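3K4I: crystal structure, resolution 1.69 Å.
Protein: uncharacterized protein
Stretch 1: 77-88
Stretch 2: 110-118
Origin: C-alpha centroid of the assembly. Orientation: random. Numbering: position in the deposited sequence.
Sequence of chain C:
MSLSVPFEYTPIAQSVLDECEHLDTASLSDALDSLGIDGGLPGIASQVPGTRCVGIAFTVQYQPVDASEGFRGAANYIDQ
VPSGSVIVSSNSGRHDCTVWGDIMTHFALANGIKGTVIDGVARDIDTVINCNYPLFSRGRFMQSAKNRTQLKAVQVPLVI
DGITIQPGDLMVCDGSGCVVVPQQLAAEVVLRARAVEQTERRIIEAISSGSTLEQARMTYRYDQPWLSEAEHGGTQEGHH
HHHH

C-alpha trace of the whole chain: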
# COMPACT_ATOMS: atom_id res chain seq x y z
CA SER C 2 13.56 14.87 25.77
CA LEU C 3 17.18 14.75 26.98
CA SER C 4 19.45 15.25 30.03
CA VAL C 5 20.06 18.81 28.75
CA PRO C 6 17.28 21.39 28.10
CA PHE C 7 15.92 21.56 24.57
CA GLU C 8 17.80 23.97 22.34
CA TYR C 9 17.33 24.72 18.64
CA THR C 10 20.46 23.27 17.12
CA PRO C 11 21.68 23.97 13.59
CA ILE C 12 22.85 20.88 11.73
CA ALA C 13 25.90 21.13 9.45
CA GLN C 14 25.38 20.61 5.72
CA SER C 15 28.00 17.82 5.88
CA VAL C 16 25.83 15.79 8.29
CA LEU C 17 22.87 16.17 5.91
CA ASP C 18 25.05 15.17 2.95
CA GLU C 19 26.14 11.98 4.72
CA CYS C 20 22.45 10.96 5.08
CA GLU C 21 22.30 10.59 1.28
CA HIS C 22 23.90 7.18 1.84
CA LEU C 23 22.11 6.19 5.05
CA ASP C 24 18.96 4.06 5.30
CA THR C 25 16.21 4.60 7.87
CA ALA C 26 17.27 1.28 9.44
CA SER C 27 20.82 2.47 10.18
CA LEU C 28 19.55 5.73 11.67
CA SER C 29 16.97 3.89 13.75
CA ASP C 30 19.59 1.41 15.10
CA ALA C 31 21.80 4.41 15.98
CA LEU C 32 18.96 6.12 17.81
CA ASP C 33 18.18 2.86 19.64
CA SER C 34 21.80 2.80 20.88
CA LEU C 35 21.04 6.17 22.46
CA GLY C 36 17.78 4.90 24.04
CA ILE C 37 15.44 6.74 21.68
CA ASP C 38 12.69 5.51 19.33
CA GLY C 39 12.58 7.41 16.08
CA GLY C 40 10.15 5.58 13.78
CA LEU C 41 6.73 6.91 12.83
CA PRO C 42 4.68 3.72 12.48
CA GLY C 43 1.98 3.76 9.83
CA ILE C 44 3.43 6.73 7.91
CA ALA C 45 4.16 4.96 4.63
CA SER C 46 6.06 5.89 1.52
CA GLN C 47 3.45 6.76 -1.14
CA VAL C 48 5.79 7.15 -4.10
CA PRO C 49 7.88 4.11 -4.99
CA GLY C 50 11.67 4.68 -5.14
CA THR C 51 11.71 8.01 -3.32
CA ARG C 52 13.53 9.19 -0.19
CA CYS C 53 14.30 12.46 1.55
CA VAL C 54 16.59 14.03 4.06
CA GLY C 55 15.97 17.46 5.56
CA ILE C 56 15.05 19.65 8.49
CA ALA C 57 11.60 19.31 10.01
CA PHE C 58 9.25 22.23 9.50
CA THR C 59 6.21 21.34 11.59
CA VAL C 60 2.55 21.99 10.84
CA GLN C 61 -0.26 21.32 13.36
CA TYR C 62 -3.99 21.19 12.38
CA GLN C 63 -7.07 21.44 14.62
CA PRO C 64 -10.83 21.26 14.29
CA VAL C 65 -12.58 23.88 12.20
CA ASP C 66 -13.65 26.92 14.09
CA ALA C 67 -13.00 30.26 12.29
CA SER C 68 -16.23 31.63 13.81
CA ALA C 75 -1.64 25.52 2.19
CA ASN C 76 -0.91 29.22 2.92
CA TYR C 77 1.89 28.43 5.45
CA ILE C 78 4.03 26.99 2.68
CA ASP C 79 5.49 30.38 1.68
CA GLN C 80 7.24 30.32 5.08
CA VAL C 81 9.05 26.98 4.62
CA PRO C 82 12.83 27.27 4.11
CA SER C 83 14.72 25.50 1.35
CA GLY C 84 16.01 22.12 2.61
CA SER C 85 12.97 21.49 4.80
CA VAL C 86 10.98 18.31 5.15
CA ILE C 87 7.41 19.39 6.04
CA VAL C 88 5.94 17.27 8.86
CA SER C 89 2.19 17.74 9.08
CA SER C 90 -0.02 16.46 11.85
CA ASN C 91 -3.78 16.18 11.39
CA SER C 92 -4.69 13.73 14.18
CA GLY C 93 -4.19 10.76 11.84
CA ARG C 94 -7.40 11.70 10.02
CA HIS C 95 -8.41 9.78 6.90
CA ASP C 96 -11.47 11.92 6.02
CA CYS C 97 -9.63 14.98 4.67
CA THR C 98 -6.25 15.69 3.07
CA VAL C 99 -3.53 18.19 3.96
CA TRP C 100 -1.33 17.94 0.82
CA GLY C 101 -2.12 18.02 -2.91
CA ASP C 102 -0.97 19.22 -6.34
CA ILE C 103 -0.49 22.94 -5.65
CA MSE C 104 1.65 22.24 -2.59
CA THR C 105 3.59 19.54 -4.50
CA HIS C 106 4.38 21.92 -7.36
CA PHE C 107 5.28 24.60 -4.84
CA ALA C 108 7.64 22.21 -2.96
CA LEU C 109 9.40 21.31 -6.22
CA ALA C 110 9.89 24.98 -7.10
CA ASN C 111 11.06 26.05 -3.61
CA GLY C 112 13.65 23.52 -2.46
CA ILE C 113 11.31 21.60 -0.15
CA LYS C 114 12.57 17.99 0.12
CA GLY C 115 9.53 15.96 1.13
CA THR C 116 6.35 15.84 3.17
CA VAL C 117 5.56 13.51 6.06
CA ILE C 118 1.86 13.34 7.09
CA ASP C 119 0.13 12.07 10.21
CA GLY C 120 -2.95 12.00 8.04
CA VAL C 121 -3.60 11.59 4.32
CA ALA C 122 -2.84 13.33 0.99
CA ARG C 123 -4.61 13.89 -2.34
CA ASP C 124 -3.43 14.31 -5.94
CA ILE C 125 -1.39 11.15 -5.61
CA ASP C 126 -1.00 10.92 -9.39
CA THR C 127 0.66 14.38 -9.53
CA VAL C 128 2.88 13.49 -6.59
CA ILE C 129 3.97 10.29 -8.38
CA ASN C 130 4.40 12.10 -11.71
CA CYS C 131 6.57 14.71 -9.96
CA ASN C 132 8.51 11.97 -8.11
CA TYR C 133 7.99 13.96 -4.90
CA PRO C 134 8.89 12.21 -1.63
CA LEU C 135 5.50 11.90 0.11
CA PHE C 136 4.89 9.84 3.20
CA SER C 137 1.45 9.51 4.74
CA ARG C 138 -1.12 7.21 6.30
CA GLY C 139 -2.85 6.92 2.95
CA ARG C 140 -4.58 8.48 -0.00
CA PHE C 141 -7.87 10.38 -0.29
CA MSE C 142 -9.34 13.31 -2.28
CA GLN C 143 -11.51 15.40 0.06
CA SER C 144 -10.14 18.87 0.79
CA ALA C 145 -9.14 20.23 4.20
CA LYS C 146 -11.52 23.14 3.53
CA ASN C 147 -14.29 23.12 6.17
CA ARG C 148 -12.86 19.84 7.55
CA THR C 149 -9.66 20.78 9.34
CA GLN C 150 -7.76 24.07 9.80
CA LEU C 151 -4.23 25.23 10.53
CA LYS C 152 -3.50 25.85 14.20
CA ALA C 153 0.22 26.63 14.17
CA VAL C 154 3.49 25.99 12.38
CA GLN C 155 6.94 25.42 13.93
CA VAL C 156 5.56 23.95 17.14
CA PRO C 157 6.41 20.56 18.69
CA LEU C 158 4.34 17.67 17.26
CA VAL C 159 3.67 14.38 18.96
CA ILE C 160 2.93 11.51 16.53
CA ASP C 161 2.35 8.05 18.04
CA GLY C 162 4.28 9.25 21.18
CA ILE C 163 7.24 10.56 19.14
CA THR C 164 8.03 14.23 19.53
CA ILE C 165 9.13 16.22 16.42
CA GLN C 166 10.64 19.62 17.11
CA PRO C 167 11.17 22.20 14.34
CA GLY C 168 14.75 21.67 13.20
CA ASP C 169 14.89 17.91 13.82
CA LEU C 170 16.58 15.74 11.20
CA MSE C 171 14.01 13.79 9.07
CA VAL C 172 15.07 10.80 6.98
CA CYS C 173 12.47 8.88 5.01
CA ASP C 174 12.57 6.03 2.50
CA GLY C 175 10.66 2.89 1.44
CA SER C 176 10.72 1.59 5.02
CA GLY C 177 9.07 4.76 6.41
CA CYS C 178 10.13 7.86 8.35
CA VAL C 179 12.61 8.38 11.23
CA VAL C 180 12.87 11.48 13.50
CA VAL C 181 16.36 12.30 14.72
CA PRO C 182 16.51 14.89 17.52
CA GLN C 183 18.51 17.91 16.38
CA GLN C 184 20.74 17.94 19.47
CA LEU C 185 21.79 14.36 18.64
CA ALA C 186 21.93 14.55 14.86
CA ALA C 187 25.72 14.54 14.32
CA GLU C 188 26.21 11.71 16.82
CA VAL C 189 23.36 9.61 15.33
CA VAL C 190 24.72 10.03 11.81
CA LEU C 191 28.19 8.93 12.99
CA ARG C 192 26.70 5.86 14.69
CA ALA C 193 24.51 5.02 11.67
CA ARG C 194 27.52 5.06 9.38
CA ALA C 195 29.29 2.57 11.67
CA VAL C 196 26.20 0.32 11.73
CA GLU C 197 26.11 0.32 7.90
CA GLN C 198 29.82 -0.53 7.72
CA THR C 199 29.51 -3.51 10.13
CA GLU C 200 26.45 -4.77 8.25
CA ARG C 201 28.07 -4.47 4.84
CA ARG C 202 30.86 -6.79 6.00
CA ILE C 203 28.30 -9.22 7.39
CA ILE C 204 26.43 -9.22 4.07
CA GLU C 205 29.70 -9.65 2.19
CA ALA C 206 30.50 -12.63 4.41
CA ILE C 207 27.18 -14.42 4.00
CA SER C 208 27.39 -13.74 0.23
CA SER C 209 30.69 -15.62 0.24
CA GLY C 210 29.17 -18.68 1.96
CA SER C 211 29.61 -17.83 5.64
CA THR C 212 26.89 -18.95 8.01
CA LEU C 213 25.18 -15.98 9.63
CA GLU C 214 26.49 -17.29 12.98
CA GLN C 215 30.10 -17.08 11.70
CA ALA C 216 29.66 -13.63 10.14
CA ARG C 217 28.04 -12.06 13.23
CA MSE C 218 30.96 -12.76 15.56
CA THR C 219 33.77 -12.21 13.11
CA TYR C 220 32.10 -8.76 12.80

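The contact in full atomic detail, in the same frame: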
# COMPACT_ATOMS: atom_id res chain seq x y z
N TYR C 77 0.63 28.44 4.68
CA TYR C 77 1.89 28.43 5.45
C TYR C 77 3.12 28.13 4.60
O TYR C 77 4.23 28.35 5.06
CB TYR C 77 1.87 27.36 6.54
CG TYR C 77 1.92 25.91 6.04
CD1 TYR C 77 0.76 25.17 5.82
CD2 TYR C 77 3.15 25.27 5.78
CE1 TYR C 77 0.80 23.84 5.35
CE2 TYR C 77 3.21 23.96 5.31
CZ TYR C 77 2.03 23.24 5.10
OH TYR C 77 2.09 21.94 4.64
N ILE C 78 2.91 27.56 3.42
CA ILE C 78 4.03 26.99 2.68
C ILE C 78 5.01 28.05 2.22
O ILE C 78 6.20 27.74 2.06
CB ILE C 78 3.57 26.09 1.51
CG1 ILE C 78 4.65 25.03 1.23
CG2 ILE C 78 3.04 26.92 0.35
CD1 ILE C 78 4.24 23.86 0.38
N ASP C 79 4.55 29.28 2.00
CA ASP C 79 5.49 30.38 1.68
C ASP C 79 6.56 30.62 2.74
O ASP C 79 7.57 31.28 2.46
CB ASP C 79 4.72 31.70 1.47
CG ASP C 79 4.06 31.78 0.10
OD1 ASP C 79 4.64 31.27 -0.88
OD2 ASP C 79 2.96 32.38 0.01
N GLN C 80 6.33 30.13 3.95
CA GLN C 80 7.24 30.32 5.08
C GLN C 80 8.35 29.27 5.17
O GLN C 80 9.30 29.45 5.93
CB GLN C 80 6.44 30.29 6.39
CG GLN C 80 5.23 31.21 6.42
CD GLN C 80 4.81 31.57 7.84
OE1 GLN C 80 4.35 32.70 8.09
NE2 GLN C 80 5.03 30.67 8.78
N VAL C 81 8.21 28.16 4.43
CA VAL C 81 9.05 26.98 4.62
C VAL C 81 10.41 27.18 3.93
O VAL C 81 10.45 27.45 2.74
CB VAL C 81 8.35 25.72 4.06
CG1 VAL C 81 9.19 24.46 4.29
CG2 VAL C 81 6.93 25.56 4.64
N PRO C 82 11.51 27.08 4.70
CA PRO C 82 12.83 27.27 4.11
C PRO C 82 13.23 26.15 3.16
O PRO C 82 12.85 24.99 3.34
CB PRO C 82 13.77 27.30 5.33
CG PRO C 82 12.90 27.56 6.49
CD PRO C 82 11.57 27.00 6.17
N SER C 83 14.05 26.49 2.17
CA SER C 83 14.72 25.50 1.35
C SER C 83 15.48 24.48 2.22
O SER C 83 16.15 24.86 3.17
CB SER C 83 15.70 26.23 0.40
OG SER C 83 16.39 25.31 -0.42
N GLY C 84 15.31 23.19 1.91
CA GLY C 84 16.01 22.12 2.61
C GLY C 84 15.14 21.50 3.69
O GLY C 84 15.58 20.56 4.37
N SER C 85 13.92 22.01 3.80
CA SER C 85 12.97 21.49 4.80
C SER C 85 12.33 20.20 4.36
O SER C 85 12.11 19.99 3.17
CB SER C 85 11.86 22.48 5.05
OG SER C 85 12.36 23.68 5.62
N VAL C 86 12.00 19.35 5.34
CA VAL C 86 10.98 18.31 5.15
C VAL C 86 9.77 18.76 5.98
O VAL C 86 9.92 18.98 7.15
CB VAL C 86 11.51 16.95 5.67
CG1 VAL C 86 10.41 15.91 5.75
CG2 VAL C 86 12.67 16.45 4.78
N ILE C 87 8.60 18.89 5.36
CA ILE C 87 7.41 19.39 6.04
C ILE C 87 6.82 18.19 6.78
O ILE C 87 6.71 17.12 6.19
CB ILE C 87 6.39 19.95 5.02
CG1 ILE C 87 6.90 21.29 4.44
CG2 ILE C 87 4.97 20.11 5.70
CD1 ILE C 87 6.09 21.87 3.21
N VAL C 88 6.50 18.37 8.06
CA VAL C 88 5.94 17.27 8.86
C VAL C 88 4.63 17.81 9.35
O VAL C 88 4.62 18.75 10.14
CB VAL C 88 6.83 16.85 10.04
CG1 VAL C 88 6.15 15.70 10.85
CG2 VAL C 88 8.21 16.42 9.53
N ALA C 110 9.36 23.70 -6.61
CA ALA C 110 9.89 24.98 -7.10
C ALA C 110 10.66 25.75 -6.01
O ALA C 110 11.33 26.75 -6.30
CB ALA C 110 8.73 25.83 -7.66
N ASN C 111 10.54 25.30 -4.76
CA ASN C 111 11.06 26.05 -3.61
C ASN C 111 11.99 25.29 -2.65
O ASN C 111 12.15 25.68 -1.48
CB ASN C 111 9.90 26.74 -2.87
CG ASN C 111 9.24 27.81 -3.73
OD1 ASN C 111 9.66 28.96 -3.73
ND2 ASN C 111 8.26 27.40 -4.54
N GLY C 112 12.58 24.21 -3.15
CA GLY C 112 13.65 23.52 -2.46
C GLY C 112 13.17 22.72 -1.26
O GLY C 112 13.97 22.33 -0.41
N ILE C 113 11.87 22.43 -1.21
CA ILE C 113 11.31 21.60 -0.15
C ILE C 113 11.45 20.10 -0.48
O ILE C 113 11.09 19.68 -1.60
CB ILE C 113 9.85 21.96 0.11
CG1 ILE C 113 9.77 23.45 0.51
CG2 ILE C 113 9.23 21.03 1.23
CD1 ILE C 113 8.34 24.05 0.58
N LYS C 114 12.02 19.32 0.44
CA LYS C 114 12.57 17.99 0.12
C LYS C 114 11.58 16.84 0.17
O LYS C 114 11.78 15.80 -0.47
CB LYS C 114 13.76 17.61 1.04
CG LYS C 114 14.85 18.66 1.22
CD LYS C 114 15.71 18.80 -0.01
CE LYS C 114 16.46 17.53 -0.37
NZ LYS C 114 17.42 17.14 0.68
N GLY C 115 10.53 17.01 0.98
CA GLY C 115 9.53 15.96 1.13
C GLY C 115 8.48 16.38 2.16
O GLY C 115 8.62 17.40 2.86
N THR C 116 7.45 15.57 2.25
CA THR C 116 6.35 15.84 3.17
C THR C 116 5.99 14.55 3.87
O THR C 116 5.79 13.52 3.21
CB THR C 116 5.12 16.41 2.44
OG1 THR C 116 5.50 17.67 1.88
CG2 THR C 116 4.01 16.69 3.41
N VAL C 117 5.90 14.64 5.19
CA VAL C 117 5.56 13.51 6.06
C VAL C 117 4.22 13.89 6.69
O VAL C 117 4.13 14.97 7.28
CB VAL C 117 6.62 13.37 7.16
CG1 VAL C 117 6.22 12.32 8.16
CG2 VAL C 117 7.95 13.04 6.55
N ILE C 118 3.21 13.00 6.62
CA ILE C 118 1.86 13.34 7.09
C ILE C 118 1.26 12.32 8.05
O ILE C 118 1.10 11.14 7.70
CB ILE C 118 0.86 13.54 5.92
CG1 ILE C 118 1.44 14.50 4.88
CG2 ILE C 118 -0.45 14.10 6.43
CD1 ILE C 118 0.59 14.62 3.63
O HOH W 1 12.00 27.91 0.27

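Two glycines meet beside the turn, and their backbones are joined by a hydrogen bond. Gly-84 N donates to Gly-112 O at 2.8 Å, with a nearly straight N-H...O angle of 164°. Gly-112 has positive phi, which favours glycine. An ideal CB on Gly-112 would lie 2.4 Å from Ser-83 OG, a clash. Gly-84 lies in the type II turn from Pro-82 to Ser-85. Its phi is also positive, and a CB there would jam against the carbonyl oxygen of Ser-83.

The turn is closed from within. Ser-85 N donates to Pro-82 O at 3.2 Å. The hydroxyl Ser-85 OG donates to the same Pro-82 O at 2.7 Å. One carbonyl thus takes both a backbone and a side-chain bond. Nearby, water 1 links the two chain segments. Water 1 donates to Val-81 O at 3.0 Å and to Asn-111 O at 2.8 Å.

Beyond the turn the segments run side by side as parallel strands. Their N-to-C directions differ by 21°. The hydrogen bonds continue from the loop into the sheet. Lys-114 N donates to Ser-85 O at 2.8 Å. Ile-87 N then donates to Gly-115 O at 2.9 Å, and Val-117 N donates to Ile-87 O at 2.8 Å. Ile-87 therefore uses both its NH and its carbonyl to reach the residues before and after Thr-116, its partner in register. This is the usual pattern of a parallel bridge. CA-H...O contacts supplement it: Thr-116 CA lies 3.3 Å from Ile-87 O, and Val-88 CA lies 3.3 Å from Val-117 O.

Ile-113 has the largest area covered by the opposite stretch. It reaches a pocket of aliphatic groups. Ile-113 CD1 lies 3.8 Å from Val-81 CG1 and 3.9 Å from Ile-78 CG1. Ile-113 CG2 lies 3.8 Å from Ile-87 CD1. These residues are buried, so the contacts keep apolar surface away from water. The 3-10 segment that carries Ile-78 is thereby packed against the second stretch.

Side chains alternate across the sheet. Val-86, Val-88 and Val-117 share one face. Val-86 CG1 meets Val-117 CG2 at 3.9 Å, and Val-88 CG2 approaches Val-117 CB at 4.2 Å. Ile-87 and Thr-116 point to the other face, where Thr-116 OG1 is hydrogen-bonded elsewhere in the structure. Lys-114 starts toward the first stretch, with Lys-114 CB 4.1 Å from Val-86 CG2. The end of its side chain then leads away.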